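Long-range contacts in glycoside hydrolase family 43 (Halothermothrix orenii, PDB 4QQS), which hydrolyses glycosidic bonds, with alpha-L-arabinofuranosidase activity, from a five-bladed beta-propeller scaffold: residues E24-L29 with E43-V48; E267-Y272 with P310-N315; E51-A56 with S105-F110; P18-H23 with S258-P263. One frame throughout, in Å; residues are numbered along the deposited sequence.

Contact 1: residues E24-L29 with E43-V48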
loop_
_atom_site.group_PDB
_atom_site.type_symbol
_atom_site.label_atom_id
_atom_site.label_comp_id
_atom_site.label_asym_id
_atom_site.label_seq_id
_atom_site.Cartn_x
_atom_site.Cartn_y
_atom_site.Cartn_z
ATOM N N GLU A 24 -18.843 3.352 -5.849
ATOM C CA GLU A 24 -20.309 3.327 -5.811
ATOM C C GLU A 24 -20.838 3.058 -4.400
ATOM O O GLU A 24 -21.656 2.179 -4.169
ATOM C CB GLU A 24 -20.861 2.345 -6.859
ATOM C CG GLU A 24 -20.505 2.805 -8.278
ATOM C CD GLU A 24 -21.149 2.006 -9.395
ATOM O OE1 GLU A 24 -21.570 0.853 -9.154
ATOM O OE2 GLU A 24 -21.213 2.538 -10.527
ATOM N N SER A 25 -20.315 3.827 -3.456
ATOM C CA SER A 25 -20.800 3.862 -2.066
ATOM C C SER A 25 -20.469 2.603 -1.257
ATOM O O SER A 25 -21.019 2.384 -0.172
ATOM C CB SER A 25 -22.305 4.158 -2.008
ATOM O OG SER A 25 -22.598 5.401 -2.620
ATOM N N ARG A 26 -19.554 1.797 -1.774
ATOM C CA ARG A 26 -19.074 0.630 -1.062
ATOM C C ARG A 26 -17.552 0.703 -1.010
ATOM O O ARG A 26 -16.915 1.306 -1.876
ATOM C CB ARG A 26 -19.510 -0.653 -1.770
ATOM C CG ARG A 26 -20.993 -0.764 -2.054
ATOM C CD ARG A 26 -21.813 -0.793 -0.801
ATOM N NE ARG A 26 -21.424 -1.864 0.106
ATOM C CZ ARG A 26 -22.149 -2.263 1.148
ATOM N NH1 ARG A 26 -23.325 -1.693 1.416
ATOM N NH2 ARG A 26 -21.694 -3.242 1.922
ATOM N N TYR A 27 -16.994 0.080 0.017
ATOM C CA TYR A 27 -15.559 -0.015 0.204
ATOM C C TYR A 27 -15.109 -1.446 0.046
ATOM O O TYR A 27 -15.733 -2.364 0.566
ATOM C CB TYR A 27 -15.175 0.483 1.590
ATOM C CG TYR A 27 -15.514 1.931 1.829
ATOM C CD1 TYR A 27 -16.752 2.302 2.323
ATOM C CD2 TYR A 27 -14.598 2.928 1.537
ATOM C CE1 TYR A 27 -17.069 3.630 2.544
ATOM C CE2 TYR A 27 -14.888 4.262 1.761
ATOM C CZ TYR A 27 -16.136 4.609 2.259
ATOM O OH TYR A 27 -16.477 5.923 2.508
ATOM N N TYR A 28 -13.987 -1.599 -0.646
ATOM C CA TYR A 28 -13.392 -2.902 -0.921
ATOM C C TYR A 28 -11.965 -2.886 -0.419
ATOM O O TYR A 28 -11.167 -2.048 -0.838
ATOM C CB TYR A 28 -13.433 -3.213 -2.420
ATOM C CG TYR A 28 -14.848 -3.182 -2.926
ATOM C CD1 TYR A 28 -15.658 -4.300 -2.824
ATOM C CD2 TYR A 28 -15.400 -2.022 -3.456
ATOM C CE1 TYR A 28 -16.965 -4.278 -3.257
ATOM C CE2 TYR A 28 -16.713 -1.981 -3.884
ATOM C CZ TYR A 28 -17.497 -3.114 -3.788
ATOM O OH TYR A 28 -18.811 -3.076 -4.227
ATOM N N LEU A 29 -11.679 -3.783 0.517
ATOM C CA LEU A 29 -10.368 -3.941 1.099
ATOM C C LEU A 29 -9.714 -5.175 0.515
ATOM O O LEU A 29 -10.289 -6.255 0.550
ATOM C CB LEU A 29 -10.513 -4.109 2.614
ATOM C CG LEU A 29 -9.330 -4.713 3.383
ATOM C CD1 LEU A 29 -8.265 -3.691 3.452
ATOM C CD2 LEU A 29 -9.717 -5.160 4.770
ATOM N N GLU A 43 -15.651 -6.370 2.164
ATOM C CA GLU A 43 -16.510 -5.263 1.785
ATOM C C GLU A 43 -17.088 -4.577 3.022
ATOM O O GLU A 43 -17.376 -5.231 4.035
ATOM C CB GLU A 43 -17.641 -5.766 0.891
ATOM C CG GLU A 43 -18.475 -4.656 0.285
ATOM C CD GLU A 43 -19.641 -5.166 -0.533
ATOM O OE1 GLU A 43 -19.457 -6.127 -1.299
ATOM O OE2 GLU A 43 -20.745 -4.597 -0.409
ATOM N N SER A 44 -17.287 -3.259 2.930
ATOM C CA SER A 44 -17.900 -2.473 3.999
ATOM C C SER A 44 -18.700 -1.321 3.415
ATOM O O SER A 44 -18.322 -0.756 2.397
ATOM C CB SER A 44 -16.800 -1.886 4.885
ATOM O OG SER A 44 -17.323 -1.018 5.872
ATOM N N PRO A 45 -19.775 -0.907 4.101
ATOM C CA PRO A 45 -20.483 0.308 3.689
ATOM C C PRO A 45 -19.948 1.552 4.396
ATOM O O PRO A 45 -20.325 2.673 4.035
ATOM C CB PRO A 45 -21.917 0.032 4.149
ATOM C CG PRO A 45 -21.738 -0.764 5.387
ATOM C CD PRO A 45 -20.532 -1.655 5.118
ATOM N N ASN A 46 -19.119 1.376 5.418
ATOM C CA ASN A 46 -18.831 2.480 6.337
ATOM C C ASN A 46 -17.400 2.557 6.883
ATOM O O ASN A 46 -17.119 3.425 7.700
ATOM C CB ASN A 46 -19.824 2.450 7.508
ATOM C CG ASN A 46 -19.751 1.162 8.307
ATOM O OD1 ASN A 46 -18.829 0.367 8.134
ATOM N ND2 ASN A 46 -20.732 0.940 9.173
ATOM N N LEU A 47 -16.529 1.666 6.412
ATOM C CA LEU A 47 -15.119 1.539 6.833
ATOM C C LEU A 47 -14.928 0.872 8.192
ATOM O O LEU A 47 -13.793 0.619 8.605
ATOM C CB LEU A 47 -14.364 2.874 6.785
ATOM C CG LEU A 47 -14.121 3.457 5.398
ATOM C CD1 LEU A 47 -13.679 4.907 5.504
ATOM C CD2 LEU A 47 -13.090 2.640 4.641
ATOM N N VAL A 48 -16.036 0.555 8.866
ATOM C CA VAL A 48 -15.995 0.036 10.233
ATOM C C VAL A 48 -16.383 -1.441 10.295
ATOM O O VAL A 48 -15.685 -2.258 10.903
ATOM C CB VAL A 48 -16.912 0.860 11.144
ATOM C CG1 VAL A 48 -16.878 0.326 12.569
ATOM C CG2 VAL A 48 -16.489 2.323 11.120
HETATM O O HOH W 1 -21.062 4.180 1.933
HETATM O O HOH W 2 -20.309 -5.320 -3.841
#
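Main-chain pairing joins E24-L29 to E43-V48. Y27 and S44 form an antiparallel hydrogen-bonded pair, with Y27 N 2.9 Å from S44 O, nearly along the C=O axis, and S44 N 3.0 Å from Y27 O; Y28 and E43 follow as a non-hydrogen-bonded pair. The charged interactions centre on E43, whose CG stands anti to the backbone N and whose extended chain brings OE2 to 2.9 Å from R26 NH2 in a salt bridge, guanidinium and carboxylate planes 84° apart. The bent R26 chain also lays one guanidinium face over P45 CB. E43 OE1 shares a water with Y28 OH and forms a salt bridge to K53. On the face shared by Y27 and S44, L47 CG lies over the Y27 ring centre, 3.8 Å from the centroid, as a CH-pi contact. S44 O and P45 O meet the ring edge, and Y27 OH is hydrogen-bonded to V261 O. An alanine at Y27 would remove ring and hydroxyl and would probably leave L47 poorly packed and V261 O without this partner. An ST turn at S44, whose OG also bonds D49 O, and an Asx turn at N46, whose ND2 bonds the D49 carboxylate, lead out of a beta hairpin characteristic of a propeller blade.

Contact 2: residues E267-Y272 with P310-N315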
loop_
_atom_site.group_PDB
_atom_site.type_symbol
_atom_site.label_atom_id
_atom_site.label_comp_id
_atom_site.label_asym_id
_atom_site.label_seq_id
_atom_site.Cartn_x
_atom_site.Cartn_y
_atom_site.Cartn_z
ATOM N N GLU A 267 -14.119 13.709 4.564
ATOM C CA GLU A 267 -12.878 13.587 5.323
ATOM C C GLU A 267 -12.111 12.343 4.878
ATOM O O GLU A 267 -12.699 11.345 4.481
ATOM C CB GLU A 267 -13.147 13.558 6.837
ATOM C CG GLU A 267 -13.990 12.382 7.278
ATOM C CD GLU A 267 -14.270 12.325 8.767
ATOM O OE1 GLU A 267 -13.786 13.190 9.527
ATOM O OE2 GLU A 267 -14.997 11.396 9.171
ATOM N N LEU A 268 -10.790 12.425 4.965
ATOM C CA LEU A 268 -9.904 11.336 4.588
ATOM C C LEU A 268 -9.597 10.430 5.776
ATOM O O LEU A 268 -9.490 10.872 6.929
ATOM C CB LEU A 268 -8.588 11.884 4.032
ATOM C CG LEU A 268 -8.665 12.714 2.748
ATOM C CD1 LEU A 268 -7.273 13.203 2.376
ATOM C CD2 LEU A 268 -9.291 11.918 1.590
ATOM N N PHE A 269 -9.436 9.147 5.455
ATOM C CA PHE A 269 -8.935 8.149 6.388
ATOM C C PHE A 269 -7.706 7.466 5.814
ATOM O O PHE A 269 -7.682 7.073 4.644
ATOM C CB PHE A 269 -9.999 7.089 6.693
ATOM C CG PHE A 269 -10.982 7.533 7.738
ATOM C CD1 PHE A 269 -12.042 8.364 7.408
ATOM C CD2 PHE A 269 -10.808 7.173 9.059
ATOM C CE1 PHE A 269 -12.912 8.818 8.379
ATOM C CE2 PHE A 269 -11.674 7.637 10.032
ATOM C CZ PHE A 269 -12.722 8.453 9.685
ATOM N N VAL A 270 -6.708 7.299 6.674
ATOM C CA VAL A 270 -5.614 6.389 6.414
ATOM C C VAL A 270 -6.037 5.000 6.895
ATOM O O VAL A 270 -6.647 4.856 7.958
ATOM C CB VAL A 270 -4.300 6.862 7.112
ATOM C CG1 VAL A 270 -4.447 7.022 8.629
ATOM C CG2 VAL A 270 -3.158 5.944 6.785
ATOM N N VAL A 271 -5.747 3.995 6.075
ATOM C CA VAL A 271 -6.029 2.602 6.374
ATOM C C VAL A 271 -4.669 1.925 6.466
ATOM O O VAL A 271 -3.893 1.981 5.523
ATOM C CB VAL A 271 -6.880 1.941 5.286
ATOM C CG1 VAL A 271 -7.200 0.514 5.695
ATOM C CG2 VAL A 271 -8.169 2.744 5.022
ATOM N N TYR A 272 -4.357 1.323 7.607
ATOM C CA TYR A 272 -3.010 0.847 7.881
ATOM C C TYR A 272 -3.055 -0.411 8.728
ATOM O O TYR A 272 -4.046 -0.675 9.410
ATOM C CB TYR A 272 -2.179 1.943 8.578
ATOM C CG TYR A 272 -2.725 2.378 9.919
ATOM C CD1 TYR A 272 -3.771 3.289 10.015
ATOM C CD2 TYR A 272 -2.199 1.860 11.087
ATOM C CE1 TYR A 272 -4.278 3.680 11.256
ATOM C CE2 TYR A 272 -2.692 2.251 12.335
ATOM C CZ TYR A 272 -3.736 3.149 12.414
ATOM O OH TYR A 272 -4.200 3.494 13.665
ATOM N N PRO A 310 -15.306 8.941 16.724
ATOM C CA PRO A 310 -16.486 9.200 15.895
ATOM C C PRO A 310 -16.409 8.437 14.578
ATOM O O PRO A 310 -15.357 8.378 13.937
ATOM C CB PRO A 310 -16.429 10.712 15.655
ATOM C CG PRO A 310 -15.671 11.243 16.821
ATOM C CD PRO A 310 -14.639 10.192 17.117
ATOM N N GLY A 311 -17.521 7.831 14.190
ATOM C CA GLY A 311 -17.567 7.061 12.964
ATOM C C GLY A 311 -17.200 7.897 11.748
ATOM O O GLY A 311 -17.408 9.104 11.751
ATOM N N PRO A 312 -16.641 7.267 10.704
ATOM C CA PRO A 312 -16.381 8.011 9.470
ATOM C C PRO A 312 -17.634 8.758 9.015
ATOM O O PRO A 312 -18.716 8.176 8.994
ATOM C CB PRO A 312 -15.975 6.904 8.488
ATOM C CG PRO A 312 -15.343 5.868 9.360
ATOM C CD PRO A 312 -16.188 5.866 10.608
ATOM N N ARG A 313 -17.494 10.041 8.698
ATOM C CA ARG A 313 -18.658 10.892 8.473
ATOM C C ARG A 313 -19.523 10.377 7.337
ATOM O O ARG A 313 -19.045 10.024 6.262
ATOM C CB ARG A 313 -18.239 12.345 8.225
ATOM C CG ARG A 313 -17.810 13.086 9.508
ATOM C CD ARG A 313 -17.172 14.449 9.223
ATOM N NE ARG A 313 -17.981 15.116 8.227
ATOM C CZ ARG A 313 -19.080 15.810 8.456
ATOM N NH1 ARG A 313 -19.440 16.130 9.690
ATOM N NH2 ARG A 313 -19.774 16.231 7.418
ATOM N N SER A 314 -20.824 10.395 7.610
ATOM C CA SER A 314 -21.836 9.879 6.706
ATOM C C SER A 314 -23.069 10.757 6.785
ATOM O O SER A 314 -23.322 11.417 7.798
ATOM C CB SER A 314 -22.219 8.451 7.100
ATOM O OG SER A 314 -22.925 8.414 8.326
ATOM N N ASN A 315 -23.843 10.759 5.710
ATOM C CA ASN A 315 -25.110 11.475 5.703
ATOM C C ASN A 315 -26.196 10.651 6.380
ATOM O O ASN A 315 -25.987 9.474 6.681
ATOM C CB ASN A 315 -25.506 11.822 4.271
ATOM C CG ASN A 315 -24.654 12.930 3.696
ATOM O OD1 ASN A 315 -24.429 13.952 4.348
ATOM N ND2 ASN A 315 -24.158 12.729 2.480
ATOM O OXT ASN A 315 -27.292 11.140 6.656
#
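One hydrogen bond from backbone to side chain and one CH-pi contact join the C-terminal tail, P310-N315, directly to the beginning of strand 268-275. E267 supplies the polar half. With chi1 at 62°, its CG occupies the crowded position between the backbone N and the carbonyl carbon, and the extended chain beyond presents OE2 to R313 N at 2.9 Å. The donor approaches from above the carboxylate plane, 27° out of it. R313 crosses the glutamate at about a right angle, its CG 3.3 Å from E267 OE2, while the guanidinium passes on to S266 and D264. E267 OE1 forms a salt bridge to R291, which also bonds the carbonyl of P310. In propeller terms, the tail returns to the second strand of the last four-stranded blade after all of that blade's strands are complete. An alanine at E267 would lose the acceptor for R313 N and the charge facing R291, and would probably loosen the tail here. The apolar half is P312 against F269: P312 CG lies over one face of the F269 ring, 4.1 Å from its centroid and 28° off the normal, while P312 CB approaches F269 CE1 at 3.6 Å. I289 packs against both of these residues.

Contact 3: residues E51-A56 with S105-F110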
loop_
_atom_site.group_PDB
_atom_site.type_symbol
_atom_site.label_atom_id
_atom_site.label_comp_id
_atom_site.label_asym_id
_atom_site.label_seq_id
_atom_site.Cartn_x
_atom_site.Cartn_y
_atom_site.Cartn_z
ATOM N N GLU A 51 -16.981 -7.448 5.933
ATOM C CA GLU A 51 -17.384 -8.820 5.651
ATOM C C GLU A 51 -16.450 -9.422 4.597
ATOM O O GLU A 51 -16.209 -8.833 3.543
ATOM C CB GLU A 51 -18.858 -8.901 5.256
ATOM C CG GLU A 51 -19.221 -8.161 4.015
ATOM C CD GLU A 51 -20.698 -8.255 3.675
ATOM O OE1 GLU A 51 -21.379 -9.217 4.101
ATOM O OE2 GLU A 51 -21.177 -7.355 2.965
ATOM N N LEU A 52 -15.918 -10.596 4.898
ATOM C CA LEU A 52 -15.045 -11.305 3.978
ATOM C C LEU A 52 -15.847 -11.818 2.788
ATOM O O LEU A 52 -16.891 -12.434 2.968
ATOM C CB LEU A 52 -14.399 -12.460 4.732
ATOM C CG LEU A 52 -13.535 -13.413 3.914
ATOM C CD1 LEU A 52 -12.375 -12.689 3.225
ATOM C CD2 LEU A 52 -13.013 -14.545 4.794
ATOM N N LYS A 53 -15.344 -11.576 1.575
ATOM C CA LYS A 53 -16.027 -11.945 0.337
ATOM C C LYS A 53 -15.196 -12.822 -0.600
ATOM O O LYS A 53 -15.467 -12.871 -1.798
ATOM C CB LYS A 53 -16.501 -10.697 -0.415
ATOM C CG LYS A 53 -17.452 -9.811 0.389
ATOM C CD LYS A 53 -18.767 -9.570 -0.352
ATOM C CE LYS A 53 -19.821 -8.906 0.518
ATOM N NZ LYS A 53 -20.880 -8.217 -0.289
ATOM N N GLY A 54 -14.211 -13.526 -0.054
ATOM C CA GLY A 54 -13.481 -14.531 -0.807
ATOM C C GLY A 54 -12.260 -14.007 -1.534
ATOM O O GLY A 54 -11.793 -12.896 -1.285
ATOM N N LEU A 55 -11.724 -14.824 -2.436
ATOM C CA LEU A 55 -10.538 -14.437 -3.198
ATOM C C LEU A 55 -10.925 -13.612 -4.417
ATOM O O LEU A 55 -11.511 -14.123 -5.372
ATOM C CB LEU A 55 -9.723 -15.657 -3.641
ATOM C CG LEU A 55 -9.055 -16.492 -2.548
ATOM C CD1 LEU A 55 -8.344 -17.694 -3.159
ATOM C CD2 LEU A 55 -8.085 -15.676 -1.722
ATOM N N ALA A 56 -10.557 -12.339 -4.396
ATOM C CA ALA A 56 -10.729 -11.476 -5.560
ATOM C C ALA A 56 -9.803 -11.880 -6.700
ATOM O O ALA A 56 -10.186 -11.834 -7.864
ATOM C CB ALA A 56 -10.463 -10.033 -5.173
ATOM N N SER A 105 -15.761 -6.404 -12.025
ATOM C CA SER A 105 -16.365 -6.246 -10.700
ATOM C C SER A 105 -15.294 -6.118 -9.624
ATOM O O SER A 105 -14.257 -6.770 -9.718
ATOM C CB SER A 105 -17.213 -7.476 -10.380
ATOM O OG SER A 105 -17.457 -7.573 -8.981
ATOM N N PRO A 106 -15.549 -5.305 -8.583
ATOM C CA PRO A 106 -14.538 -5.185 -7.524
ATOM C C PRO A 106 -14.310 -6.476 -6.747
ATOM O O PRO A 106 -13.264 -6.637 -6.135
ATOM C CB PRO A 106 -15.112 -4.097 -6.611
ATOM C CG PRO A 106 -16.574 -4.124 -6.872
ATOM C CD PRO A 106 -16.711 -4.438 -8.328
ATOM N N LEU A 107 -15.271 -7.394 -6.755
ATOM C CA LEU A 107 -15.111 -8.660 -6.036
ATOM C C LEU A 107 -14.468 -9.753 -6.877
ATOM O O LEU A 107 -14.262 -10.869 -6.392
ATOM C CB LEU A 107 -16.459 -9.140 -5.499
ATOM C CG LEU A 107 -17.122 -8.188 -4.502
ATOM C CD1 LEU A 107 -18.473 -8.741 -4.097
ATOM C CD2 LEU A 107 -16.246 -7.943 -3.265
ATOM N N GLY A 108 -14.146 -9.442 -8.129
ATOM C CA GLY A 108 -13.488 -10.399 -8.993
ATOM C C GLY A 108 -14.465 -11.282 -9.750
ATOM O O GLY A 108 -15.668 -11.015 -9.769
ATOM N N PRO A 109 -13.960 -12.344 -10.386
ATOM C CA PRO A 109 -12.554 -12.746 -10.381
ATOM C C PRO A 109 -11.686 -11.833 -11.233
ATOM O O PRO A 109 -12.058 -11.461 -12.344
ATOM C CB PRO A 109 -12.593 -14.154 -10.976
ATOM C CG PRO A 109 -13.786 -14.152 -11.862
ATOM C CD PRO A 109 -14.786 -13.269 -11.182
ATOM N N PHE A 110 -10.521 -11.481 -10.705
ATOM C CA PHE A 110 -9.526 -10.766 -11.480
ATOM C C PHE A 110 -8.739 -11.758 -12.334
ATOM O O PHE A 110 -8.381 -12.853 -11.877
ATOM C CB PHE A 110 -8.588 -9.975 -10.559
ATOM C CG PHE A 110 -9.196 -8.699 -10.043
ATOM C CD1 PHE A 110 -10.129 -8.708 -9.019
ATOM C CD2 PHE A 110 -8.851 -7.477 -10.596
ATOM C CE1 PHE A 110 -10.699 -7.527 -8.566
ATOM C CE2 PHE A 110 -9.407 -6.306 -10.136
ATOM C CZ PHE A 110 -10.333 -6.333 -9.128
HETATM O O HOH W 3 -14.380 -12.801 -4.349
HETATM O O HOH W 4 -13.617 -13.477 -7.351
#
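K53 and L107 cross obliquely, the aliphatic part of the lysine meeting the branched end of the leucine. Both have CG anti to the carbonyl carbon, but the lysine bends at chi2 (-125°), and its CD comes 3.8 Å from L107 CD1 while its CB faces L107 CD2. Beyond this apolar shaft, K53 NZ forms salt bridges with E43 and, at longer range, E51. At the other end of the contact, F110 is turned so that A56 O lies at its ring edge, near the ring plane, 3.3 Å from F110 CD1. The same oxygen accepts F110 N at 2.9 Å with a nearly straight N-H...O angle of 168°, so one carbonyl meets both the backbone and the ring of F110. A56 CB adds a looser apolar contact to the ring. These contacts tie strand 51-58, at the outer edge of the first propeller blade, to the loop that precedes strand 111-112, the corresponding edge of the next blade. That loop begins with a type I turn from S105 to G108, in which S105 OG also accepts L107 N as an ST turn. Close approach depends on glycine: a beta carbon on G108 would lie only 2.4 Å from A56 O, and at this phi and psi it would also press on the preceding carbonyl oxygen. Between the two ends, two waters lie near L107 O: one is 2.8 Å from K53 O, the other 3.0 Å from L55 O, though their protons cannot serve every acceptor nearby at once.

Contact 4: residues P18-H23 with S258-P263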
loop_
_atom_site.group_PDB
_atom_site.type_symbol
_atom_site.label_atom_id
_atom_site.label_comp_id
_atom_site.label_asym_id
_atom_site.label_seq_id
_atom_site.Cartn_x
_atom_site.Cartn_y
_atom_site.Cartn_z
ATOM N N PRO A 18 -3.051 -3.311 3.866
ATOM C CA PRO A 18 -4.464 -3.123 3.517
ATOM C C PRO A 18 -4.703 -2.000 2.519
ATOM O O PRO A 18 -4.378 -0.851 2.798
ATOM C CB PRO A 18 -5.095 -2.776 4.864
ATOM C CG PRO A 18 -4.010 -2.090 5.614
ATOM C CD PRO A 18 -2.772 -2.859 5.240
ATOM N N TYR A 19 -5.317 -2.334 1.397
ATOM C CA TYR A 19 -5.619 -1.357 0.364
ATOM C C TYR A 19 -7.127 -1.243 0.241
ATOM O O TYR A 19 -7.779 -2.236 -0.039
ATOM C CB TYR A 19 -5.012 -1.789 -0.974
ATOM C CG TYR A 19 -5.297 -0.773 -2.048
ATOM C CD1 TYR A 19 -6.510 -0.782 -2.707
ATOM C CD2 TYR A 19 -4.392 0.211 -2.369
ATOM C CE1 TYR A 19 -6.819 0.139 -3.664
ATOM C CE2 TYR A 19 -4.688 1.150 -3.363
ATOM C CZ TYR A 19 -5.914 1.095 -3.996
ATOM O OH TYR A 19 -6.266 1.991 -4.977
ATOM N N VAL A 20 -7.677 -0.040 0.407
ATOM C CA VAL A 20 -9.108 0.177 0.272
ATOM C C VAL A 20 -9.412 1.032 -0.931
ATOM O O VAL A 20 -8.838 2.108 -1.095
ATOM C CB VAL A 20 -9.724 0.803 1.530
ATOM C CG1 VAL A 20 -11.186 1.178 1.297
ATOM C CG2 VAL A 20 -9.582 -0.153 2.697
ATOM N N LEU A 21 -10.351 0.552 -1.740
ATOM C CA LEU A 21 -10.949 1.329 -2.814
ATOM C C LEU A 21 -12.416 1.574 -2.511
ATOM O O LEU A 21 -13.163 0.666 -2.180
ATOM C CB LEU A 21 -10.833 0.600 -4.147
ATOM C CG LEU A 21 -11.372 1.398 -5.341
ATOM C CD1 LEU A 21 -10.609 2.722 -5.548
ATOM C CD2 LEU A 21 -11.324 0.555 -6.591
ATOM N N LYS A 22 -12.821 2.831 -2.609
ATOM C CA LYS A 22 -14.236 3.200 -2.560
ATOM C C LYS A 22 -14.799 3.234 -3.971
ATOM O O LYS A 22 -14.217 3.867 -4.845
ATOM C CB LYS A 22 -14.409 4.567 -1.899
ATOM C CG LYS A 22 -15.867 4.910 -1.637
ATOM C CD LYS A 22 -16.045 6.267 -1.014
ATOM C CE LYS A 22 -17.503 6.529 -0.739
ATOM N NZ LYS A 22 -17.738 7.885 -0.166
ATOM N N HIS A 23 -15.912 2.533 -4.187
ATOM C CA HIS A 23 -16.578 2.531 -5.483
ATOM C C HIS A 23 -18.085 2.416 -5.276
ATOM O O HIS A 23 -18.549 1.491 -4.620
ATOM C CB HIS A 23 -16.103 1.370 -6.364
ATOM C CG HIS A 23 -16.528 1.511 -7.791
ATOM N ND1 HIS A 23 -17.538 0.765 -8.362
ATOM C CD2 HIS A 23 -16.088 2.351 -8.757
ATOM C CE1 HIS A 23 -17.683 1.125 -9.626
ATOM N NE2 HIS A 23 -16.819 2.089 -9.888
ATOM N N SER A 258 -3.053 2.654 2.844
ATOM C CA SER A 258 -3.766 3.311 1.762
ATOM C C SER A 258 -4.555 4.487 2.341
ATOM O O SER A 258 -4.477 4.761 3.545
ATOM C CB SER A 258 -4.654 2.310 1.024
ATOM O OG SER A 258 -5.570 1.669 1.895
ATOM N N VAL A 259 -5.231 5.228 1.466
ATOM C CA VAL A 259 -6.027 6.385 1.858
ATOM C C VAL A 259 -7.366 6.311 1.122
ATOM O O VAL A 259 -7.398 5.990 -0.062
ATOM C CB VAL A 259 -5.328 7.707 1.483
ATOM C CG1 VAL A 259 -6.174 8.901 1.908
ATOM C CG2 VAL A 259 -3.950 7.788 2.115
ATOM N N THR A 260 -8.451 6.608 1.827
ATOM C CA THR A 260 -9.764 6.684 1.211
ATOM C C THR A 260 -10.537 7.823 1.882
ATOM O O THR A 260 -9.984 8.570 2.699
ATOM C CB THR A 260 -10.472 5.314 1.295
ATOM O OG1 THR A 260 -11.667 5.325 0.515
ATOM C CG2 THR A 260 -10.791 4.946 2.723
ATOM N N VAL A 261 -11.792 7.987 1.497
ATOM C CA VAL A 261 -12.631 9.060 1.995
ATOM C C VAL A 261 -13.831 8.463 2.714
ATOM O O VAL A 261 -14.233 7.335 2.436
ATOM C CB VAL A 261 -13.064 9.981 0.831
ATOM C CG1 VAL A 261 -14.051 9.286 -0.089
ATOM C CG2 VAL A 261 -13.607 11.276 1.333
ATOM N N SER A 262 -14.397 9.230 3.642
ATOM C CA SER A 262 -15.550 8.795 4.424
ATOM C C SER A 262 -16.791 8.648 3.539
ATOM O O SER A 262 -16.809 9.103 2.403
ATOM C CB SER A 262 -15.835 9.815 5.532
ATOM O OG SER A 262 -16.158 11.077 4.973
ATOM N N PRO A 263 -17.842 8.015 4.066
ATOM C CA PRO A 263 -19.017 7.800 3.227
ATOM C C PRO A 263 -19.594 9.072 2.618
ATOM O O PRO A 263 -20.042 9.018 1.483
ATOM C CB PRO A 263 -19.998 7.125 4.185
ATOM C CG PRO A 263 -19.110 6.316 5.078
ATOM C CD PRO A 263 -17.881 7.176 5.276
HETATM O O HOH W 5 -8.345 4.534 -2.117
HETATM O O HOH W 6 -10.962 5.138 -2.184
#
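The S258 hydroxyl bridges the two strands directly. Its OG donates to P18 O at 2.9 Å, in the carbonyl plane and on a lone pair, and accepts from V20 N at 3.1 Å with an N-H...O angle of 150°. The strands belong to the first and last blades of the five-bladed propeller, each being the first strand of its blade, and this contact closes the ring between them. They run roughly parallel, 26° apart, yet no direct backbone-to-backbone hydrogen bond joins the two segments; the serine hydroxyl, standing between its own backbone N and carbonyl carbon, bridges the gap instead. At the far end, K22 extends through every torsion and places NZ 3.0 Å from S262 O and 3.1 Å from P263 O, above both carbonyl planes. One ammonium thus holds two successive carbonyls just beyond the end of strand 257-261. Water fills in between: one molecule donates to both V20 O and V259 O, each at 2.7 Å, and another joins K22 N to T260 OG1. The contact lies beside the predicted active site. P18 directly follows D17, the predicted proton acceptor, and the side chain of Y19 lies about 5 Å from the bound sodium ion, whose site includes E75 and H256. Y19 OH itself is held by V76 O. Apolar contacts complete the seam, with V20 crossing T260 obliquely, methyl to methyl, and the middle of the lysine chain resting on V261, where K22 CD comes 3.7 Å from V261 CG1.

Overall arrangement
Contact 4 is the buried member, nearest the centre of the chain and the predicted catalytic residues, while contacts 1, 2 and 3 are partly buried and have their centres about 17 to 18 Å from the centre of the chain. Contacts 1, 3 and 4 all draw on the first blade: contact 1 pairs strands within it, contact 3 joins its outer strand to the second blade, and contact 4 joins its inner strand to the last, which contact 2 shares. Chemistry follows place: regular backbone pairing in contact 1, hydroxyl, ammonium and water bridges in contact 4, one main-chain bond with water and apolar contacts in contact 3, and a carboxylate-to-backbone bond beside a proline-on-phenylalanine contact in contact 2.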